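Local coordinates for glycosyl hydrolases family 31 family protein (Aspergillus niger, PDB 6DRU) that releases alpha-xylose from the non-reducing terminal glucose of xyloglucan oligosaccharides, as a GH31 alpha-xylosidase, at residues A[366-371]-A[425-430]. Sequence-based numbering, arbitrary orientation.
Sequences DSTNPS and VNYAAG
A type I beta turn from Asp366 to Asn369, just ahead of helix 370-385, sets Asp366 against Tyr427 and Ala428, joining the lead-in to that helix with the loop after strand 425-426 in the GH31 TIM-barrel domain. It illustrates how one carboxylate can order its own turn and grip a second loop. CG of Asp366, anti to the backbone N (chi1 -170°), carries the carboxylate toward 425-430. The two oxygens have separate tasks. OD1 takes a 2.6 Å hydrogen bond from Thr368 OG1, on the syn side but 27° out of the carboxylate plane, and a weak one of the Asx-turn type from Thr368 N; Asn369 N closes the beta turn on Asp366 O. OD2 reaches across to accept from Ala428 N at 2.8 Å, again syn, through a bent bond of 136°. This bond ties the two segments together and leaves the buried carboxylate with donors on both oxygens.

Further contacts of side-chain oxygens and carbon atoms lie beside that bond. Asp366 OD1 lies 3.3 Å from CD1 of Tyr427, approaching the ring obliquely, while Val425 CG2 packs on one ring face. Thr368 sets its CB against Ala429 CB at 3.8 Å, and its OG1 lies beside Tyr427 CB. Asn369 adds a contact of CB with Ala428 CB at 4.0 Å, while its OD1 caps the helix by accepting from Ser371 N. The second loop is itself closed by a bond from Tyr427 N to Gly430 O.

Around this junction, Tyr427 OH bonds to Gln432 and Gly400, and its ring meets that of Tyr439. Helix 432-435 packs on Tyr427 and Ala429 through Val435, strand 346-347 pairs with 425-426, and Arg37 of the second subunit bonds to Asn426 OD1 and Gly430 O, placing the loop at a subunit interface.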
ATOM      1  N   ASP A 366     -16.241  19.709  -0.771  1.00 64.09           N
ATOM      2  CA  ASP A 366     -15.999  18.852   0.389  1.00 63.90           C
ATOM      3  C   ASP A 366     -17.083  19.103   1.429  1.00 58.82           C
ATOM      4  O   ASP A 366     -16.984  20.030   2.236  1.00 57.77           O
ATOM      5  CB  ASP A 366     -14.608  19.109   0.956  1.00 57.89           C
ATOM      6  CG  ASP A 366     -14.212  18.095   2.008  1.00 58.94           C
ATOM      7  OD1 ASP A 366     -14.952  17.106   2.190  1.00 61.16           O
ATOM      8  OD2 ASP A 366     -13.163  18.291   2.657  1.00 74.26           O
ATOM      9  N   SER A 367     -18.124  18.265   1.421  1.00 53.75           N
ATOM     10  CA  SER A 367     -19.194  18.413   2.401  1.00 57.71           C
ATOM     11  C   SER A 367     -18.732  18.094   3.816  1.00 60.18           C
ATOM     12  O   SER A 367     -19.374  18.532   4.777  1.00 58.55           O
ATOM     13  CB  SER A 367     -20.383  17.521   2.031  1.00 62.55           C
ATOM     14  OG  SER A 367     -20.041  16.147   2.107  1.00 64.67           O
ATOM     15  N   THR A 368     -17.639  17.341   3.970  1.00 55.10           N
ATOM     16  CA  THR A 368     -17.094  17.074   5.296  1.00 58.03           C
ATOM     17  C   THR A 368     -16.320  18.261   5.857  1.00 60.23           C
ATOM     18  O   THR A 368     -16.046  18.291   7.061  1.00 66.31           O
ATOM     19  CB  THR A 368     -16.188  15.840   5.263  1.00 51.30           C
ATOM     20  OG1 THR A 368     -14.968  16.158   4.583  1.00 60.85           O
ATOM     21  CG2 THR A 368     -16.875  14.696   4.539  1.00 51.82           C
ATOM     22  N   ASN A 369     -15.966  19.227   5.014  1.00 61.03           N
ATOM     23  CA  ASN A 369     -15.286  20.435   5.467  1.00 55.74           C
ATOM     24  C   ASN A 369     -16.321  21.438   5.963  1.00 59.22           C
ATOM     25  O   ASN A 369     -17.158  21.889   5.173  1.00 65.94           O
ATOM     26  CB  ASN A 369     -14.464  21.036   4.328  1.00 66.19           C
ATOM     27  CG  ASN A 369     -13.567  22.184   4.775  1.00 59.75           C
ATOM     28  OD1 ASN A 369     -13.842  22.867   5.762  1.00 63.69           O
ATOM     29  ND2 ASN A 369     -12.488  22.403   4.035  1.00 61.52           N
ATOM     30  N   PRO A 370     -16.310  21.801   7.248  1.00 57.88           N
ATOM     31  CA  PRO A 370     -17.308  22.765   7.742  1.00 57.62           C
ATOM     32  C   PRO A 370     -17.239  24.109   7.047  1.00 59.16           C
ATOM     33  O   PRO A 370     -18.280  24.745   6.839  1.00 61.72           O
ATOM     34  CB  PRO A 370     -16.972  22.880   9.234  1.00 48.37           C
ATOM     35  CG  PRO A 370     -16.247  21.611   9.558  1.00 66.80           C
ATOM     36  CD  PRO A 370     -15.460  21.280   8.329  1.00 56.40           C
ATOM     37  N   SER A 371     -16.039  24.560   6.677  1.00 58.85           N
ATOM     38  CA  SER A 371     -15.919  25.817   5.947  1.00 62.24           C
ATOM     39  C   SER A 371     -16.565  25.727   4.572  1.00 60.07           C
ATOM     40  O   SER A 371     -17.121  26.718   4.084  1.00 58.46           O
ATOM     41  CB  SER A 371     -14.448  26.210   5.816  1.00 54.64           C
ATOM     42  OG  SER A 371     -13.871  26.465   7.084  1.00 82.97           O
ATOM     43  N   VAL A 425     -10.863   9.477  -3.012  1.00 49.97           N
ATOM     44  CA  VAL A 425     -10.531  10.896  -2.992  1.00 51.35           C
ATOM     45  C   VAL A 425     -10.092  11.330  -1.600  1.00 56.31           C
ATOM     46  O   VAL A 425     -10.276  10.601  -0.618  1.00 58.22           O
ATOM     47  CB  VAL A 425     -11.722  11.745  -3.477  1.00 57.68           C
ATOM     48  CG1 VAL A 425     -12.182  11.277  -4.845  1.00 51.92           C
ATOM     49  CG2 VAL A 425     -12.861  11.675  -2.478  1.00 47.59           C
ATOM     50  N   ASN A 426      -9.515  12.527  -1.511  1.00 64.67           N
ATOM     51  CA  ASN A 426      -9.146  13.137  -0.240  1.00 52.91           C
ATOM     52  C   ASN A 426     -10.271  14.039   0.250  1.00 55.41           C
ATOM     53  O   ASN A 426     -10.737  14.914  -0.487  1.00 51.43           O
ATOM     54  CB  ASN A 426      -7.860  13.954  -0.382  1.00 54.81           C
ATOM     55  CG  ASN A 426      -6.608  13.124  -0.188  1.00 54.85           C
ATOM     56  OD1 ASN A 426      -6.615  12.137   0.546  1.00 59.74           O
ATOM     57  ND2 ASN A 426      -5.520  13.530  -0.833  1.00 56.34           N
ATOM     58  N   TYR A 427     -10.701  13.823   1.490  1.00 52.69           N
ATOM     59  CA  TYR A 427     -11.630  14.709   2.176  1.00 53.74           C
ATOM     60  C   TYR A 427     -10.931  15.347   3.369  1.00 54.18           C
ATOM     61  O   TYR A 427      -9.807  14.987   3.731  1.00 59.88           O
ATOM     62  CB  TYR A 427     -12.881  13.962   2.656  1.00 54.51           C
ATOM     63  CG  TYR A 427     -13.782  13.448   1.560  1.00 50.82           C
ATOM     64  CD1 TYR A 427     -14.355  14.314   0.637  1.00 54.15           C
ATOM     65  CD2 TYR A 427     -14.080  12.095   1.462  1.00 53.58           C
ATOM     66  CE1 TYR A 427     -15.187  13.844  -0.362  1.00 64.67           C
ATOM     67  CE2 TYR A 427     -14.910  11.615   0.470  1.00 60.57           C
ATOM     68  CZ  TYR A 427     -15.464  12.492  -0.439  1.00 71.18           C
ATOM     69  OH  TYR A 427     -16.292  12.015  -1.430  1.00 61.68           O
ATOM     70  N   ALA A 428     -11.618  16.308   3.989  1.00 56.65           N
ATOM     71  CA  ALA A 428     -11.115  16.900   5.222  1.00 45.50           C
ATOM     72  C   ALA A 428     -11.277  15.967   6.412  1.00 52.65           C
ATOM     73  O   ALA A 428     -10.590  16.147   7.423  1.00 63.28           O
ATOM     74  CB  ALA A 428     -11.823  18.226   5.497  1.00 44.39           C
ATOM     75  N   ALA A 429     -12.163  14.980   6.316  1.00 57.14           N
ATOM     76  CA  ALA A 429     -12.430  14.051   7.403  1.00 57.77           C
ATOM     77  C   ALA A 429     -11.790  12.688   7.186  1.00 54.02           C
ATOM     78  O   ALA A 429     -11.937  11.805   8.036  1.00 64.51           O
ATOM     79  CB  ALA A 429     -13.941  13.889   7.598  1.00 57.48           C
ATOM     80  N   GLY A 430     -11.094  12.496   6.079  1.00 53.56           N
ATOM     81  CA  GLY A 430     -10.486  11.222   5.760  1.00 45.42           C
ATOM     82  C   GLY A 430     -10.454  11.033   4.259  1.00 52.60           C
ATOM     83  O   GLY A 430     -10.521  11.994   3.500  1.00 60.34           O
TER